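PDB 5FWZ: calcium binding protein, which probably binds calcium ions through EF-hand motifs outside this fragment, which is the dynein light chain-like domain of the protein. Local coordinates for residues A[67-72]-A[89-94]. Sequence-based numbering, arbitrary orientation.
Sequences GSYWMH and ICLAWR. With HG (mercury (II) ion), chain B.
The hydroxyl OH of Tyr69, 3.7 Å from CD2 of Leu91 across the contact, hydrogen-bonds to OE1 of Gln82 on strand 80-85, which lies beside strand 88-94. As in other dynein light chains, the strand carrying this tyrosine is lent to the second subunit's sheet, and the pair illustrates how such a strand can still pack against its own chain. Residues 69-72 pair in an antiparallel ladder with a strand of the second subunit, yet run almost parallel to strand 89-94 (4° between directions), with the axes 10.7 Å apart and no hydrogen bond between the two segments. Side chains bridge the gap. CD2 of Leu91 sits over one face of the Tyr69 ring, 3.9 Å from its centroid, a CH-pi contact that covers this face while the bond to Gln82 holds the far end of the ring. At the CE1 side, Ile89 CG2 approaches obliquely to 3.8 Å, and CD1 of Ile89 lies in van der Waals contact with the carbonyl O of Gly67 (3.4 Å). Ala92 points away from strand 69-72, and the sulfur of Cys90, which takes no part in the contact, shares a mercury ion of the heavy-atom derivative with Cys62. Met71 is extended about chi2 and bends at chi3 (-87°); SD rests beside CD1 of Leu91 and makes an oblique Met-aromatic contact with Trp93, whose six-membered ring carries CE almost squarely over one face, 3.5 Å from the centroid and 6° off the normal.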
loop_
_atom_site.group_PDB
_atom_site.type_symbol
_atom_site.label_atom_id
_atom_site.label_comp_id
_atom_site.label_asym_id
_atom_site.label_seq_id
_atom_site.Cartn_x
_atom_site.Cartn_y
_atom_site.Cartn_z
ATOM N N GLY A 67 0.211 -12.236 -2.572
ATOM C CA GLY A 67 1.584 -12.227 -3.033
ATOM C C GLY A 67 2.480 -11.527 -2.062
ATOM O O GLY A 67 2.163 -11.413 -0.887
ATOM N N SER A 68 3.621 -11.092 -2.566
ATOM C CA SER A 68 4.639 -10.394 -1.775
ATOM C C SER A 68 4.508 -8.895 -1.882
ATOM O O SER A 68 3.807 -8.410 -2.739
ATOM C CB SER A 68 6.003 -10.813 -2.272
ATOM O OG SER A 68 6.052 -12.222 -2.231
ATOM N N TYR A 69 5.193 -8.172 -1.013
ATOM C CA TYR A 69 5.170 -6.720 -1.039
ATOM C C TYR A 69 6.421 -6.135 -0.373
ATOM O O TYR A 69 7.029 -6.751 0.499
ATOM C CB TYR A 69 3.875 -6.178 -0.364
ATOM C CG TYR A 69 3.923 -6.272 1.134
ATOM C CD1 TYR A 69 3.751 -7.497 1.774
ATOM C CD2 TYR A 69 4.241 -5.163 1.918
ATOM C CE1 TYR A 69 3.832 -7.601 3.155
ATOM C CE2 TYR A 69 4.340 -5.272 3.299
ATOM C CZ TYR A 69 4.140 -6.496 3.903
ATOM O OH TYR A 69 4.211 -6.627 5.264
ATOM N N TRP A 70 6.783 -4.937 -0.787
ATOM C CA TRP A 70 7.916 -4.187 -0.234
ATOM C C TRP A 70 7.456 -2.753 -0.180
ATOM O O TRP A 70 7.025 -2.239 -1.208
ATOM C CB TRP A 70 9.111 -4.302 -1.181
ATOM C CG TRP A 70 9.447 -5.711 -1.456
ATOM C CD1 TRP A 70 10.319 -6.473 -0.759
ATOM C CD2 TRP A 70 8.863 -6.571 -2.449
ATOM N NE1 TRP A 70 10.343 -7.748 -1.268
ATOM C CE2 TRP A 70 9.465 -7.831 -2.314
ATOM C CE3 TRP A 70 7.913 -6.387 -3.457
ATOM C CZ2 TRP A 70 9.140 -8.911 -3.127
ATOM C CZ3 TRP A 70 7.607 -7.458 -4.292
ATOM C CH2 TRP A 70 8.212 -8.708 -4.109
ATOM N N MET A 71 7.493 -2.102 0.970
ATOM C CA MET A 71 7.047 -0.715 1.026
ATOM C C MET A 71 7.974 0.264 1.735
ATOM O O MET A 71 8.898 -0.126 2.432
ATOM C CB MET A 71 5.639 -0.637 1.619
ATOM C CG MET A 71 5.509 -0.866 3.111
ATOM S SD MET A 71 3.794 -0.665 3.621
ATOM C CE MET A 71 3.620 1.121 3.950
ATOM N N HIS A 72 7.714 1.547 1.510
ATOM C CA HIS A 72 8.305 2.613 2.280
ATOM C C HIS A 72 7.312 3.750 2.426
ATOM O O HIS A 72 6.811 4.265 1.407
ATOM C CB HIS A 72 9.593 3.137 1.621
ATOM C CG HIS A 72 10.361 4.080 2.498
ATOM N ND1 HIS A 72 10.921 3.694 3.693
ATOM C CD2 HIS A 72 10.609 5.402 2.384
ATOM C CE1 HIS A 72 11.505 4.731 4.264
ATOM N NE2 HIS A 72 11.329 5.782 3.488
ATOM N N ILE A 89 -2.831 -10.431 2.753
ATOM C CA ILE A 89 -2.028 -9.564 3.565
ATOM C C ILE A 89 -2.773 -8.237 3.683
ATOM O O ILE A 89 -3.342 -7.734 2.723
ATOM C CB ILE A 89 -0.600 -9.365 2.979
ATOM C CG1 ILE A 89 0.193 -10.683 3.066
ATOM C CG2 ILE A 89 0.127 -8.197 3.665
ATOM C CD1 ILE A 89 1.532 -10.695 2.329
ATOM N N CYS A 90 -2.722 -7.660 4.863
ATOM C CA CYS A 90 -3.411 -6.423 5.158
ATOM C C CYS A 90 -2.421 -5.416 5.697
ATOM O O CYS A 90 -1.723 -5.704 6.661
ATOM C CB CYS A 90 -4.482 -6.680 6.202
ATOM S SG CYS A 90 -5.500 -5.240 6.499
ATOM N N LEU A 91 -2.339 -4.251 5.069
ATOM C CA LEU A 91 -1.452 -3.184 5.505
ATOM C C LEU A 91 -2.327 -2.002 5.908
ATOM O O LEU A 91 -3.342 -1.698 5.283
ATOM C CB LEU A 91 -0.508 -2.768 4.395
ATOM C CG LEU A 91 0.195 -3.878 3.612
ATOM C CD1 LEU A 91 1.073 -3.253 2.542
ATOM C CD2 LEU A 91 1.044 -4.778 4.502
ATOM N N ALA A 92 -1.947 -1.351 6.987
ATOM C CA ALA A 92 -2.659 -0.191 7.395
ATOM C C ALA A 92 -1.732 0.697 8.204
ATOM O O ALA A 92 -0.977 0.217 9.072
ATOM C CB ALA A 92 -3.914 -0.572 8.175
ATOM N N TRP A 93 -1.774 1.990 7.896
ATOM C CA TRP A 93 -1.017 2.972 8.633
ATOM C C TRP A 93 -1.680 4.346 8.569
ATOM O O TRP A 93 -2.506 4.632 7.696
ATOM C CB TRP A 93 0.441 3.013 8.159
ATOM C CG TRP A 93 0.644 3.509 6.762
ATOM C CD1 TRP A 93 1.043 4.765 6.391
ATOM C CD2 TRP A 93 0.447 2.778 5.544
ATOM N NE1 TRP A 93 1.089 4.865 5.026
ATOM C CE2 TRP A 93 0.739 3.665 4.476
ATOM C CE3 TRP A 93 0.032 1.479 5.251
ATOM C CZ2 TRP A 93 0.648 3.281 3.124
ATOM C CZ3 TRP A 93 -0.089 1.091 3.911
ATOM C CH2 TRP A 93 0.232 1.988 2.862
ATOM N N ARG A 94 -1.337 5.169 9.544
ATOM C CA ARG A 94 -2.022 6.425 9.769
ATOM C C ARG A 94 -1.146 7.581 9.317
ATOM O O ARG A 94 0.035 7.624 9.662
ATOM C CB ARG A 94 -2.352 6.574 11.243
ATOM C CG ARG A 94 -3.445 7.605 11.483
ATOM C CD ARG A 94 -3.040 8.620 12.523
ATOM N NE ARG A 94 -3.920 8.612 13.663
ATOM C CZ ARG A 94 -3.669 9.238 14.812
ATOM N NH1 ARG A 94 -2.545 9.917 15.010
ATOM N NH2 ARG A 94 -4.563 9.176 15.780
HETATM HG HG HG B . -6.217 -2.850 6.264
#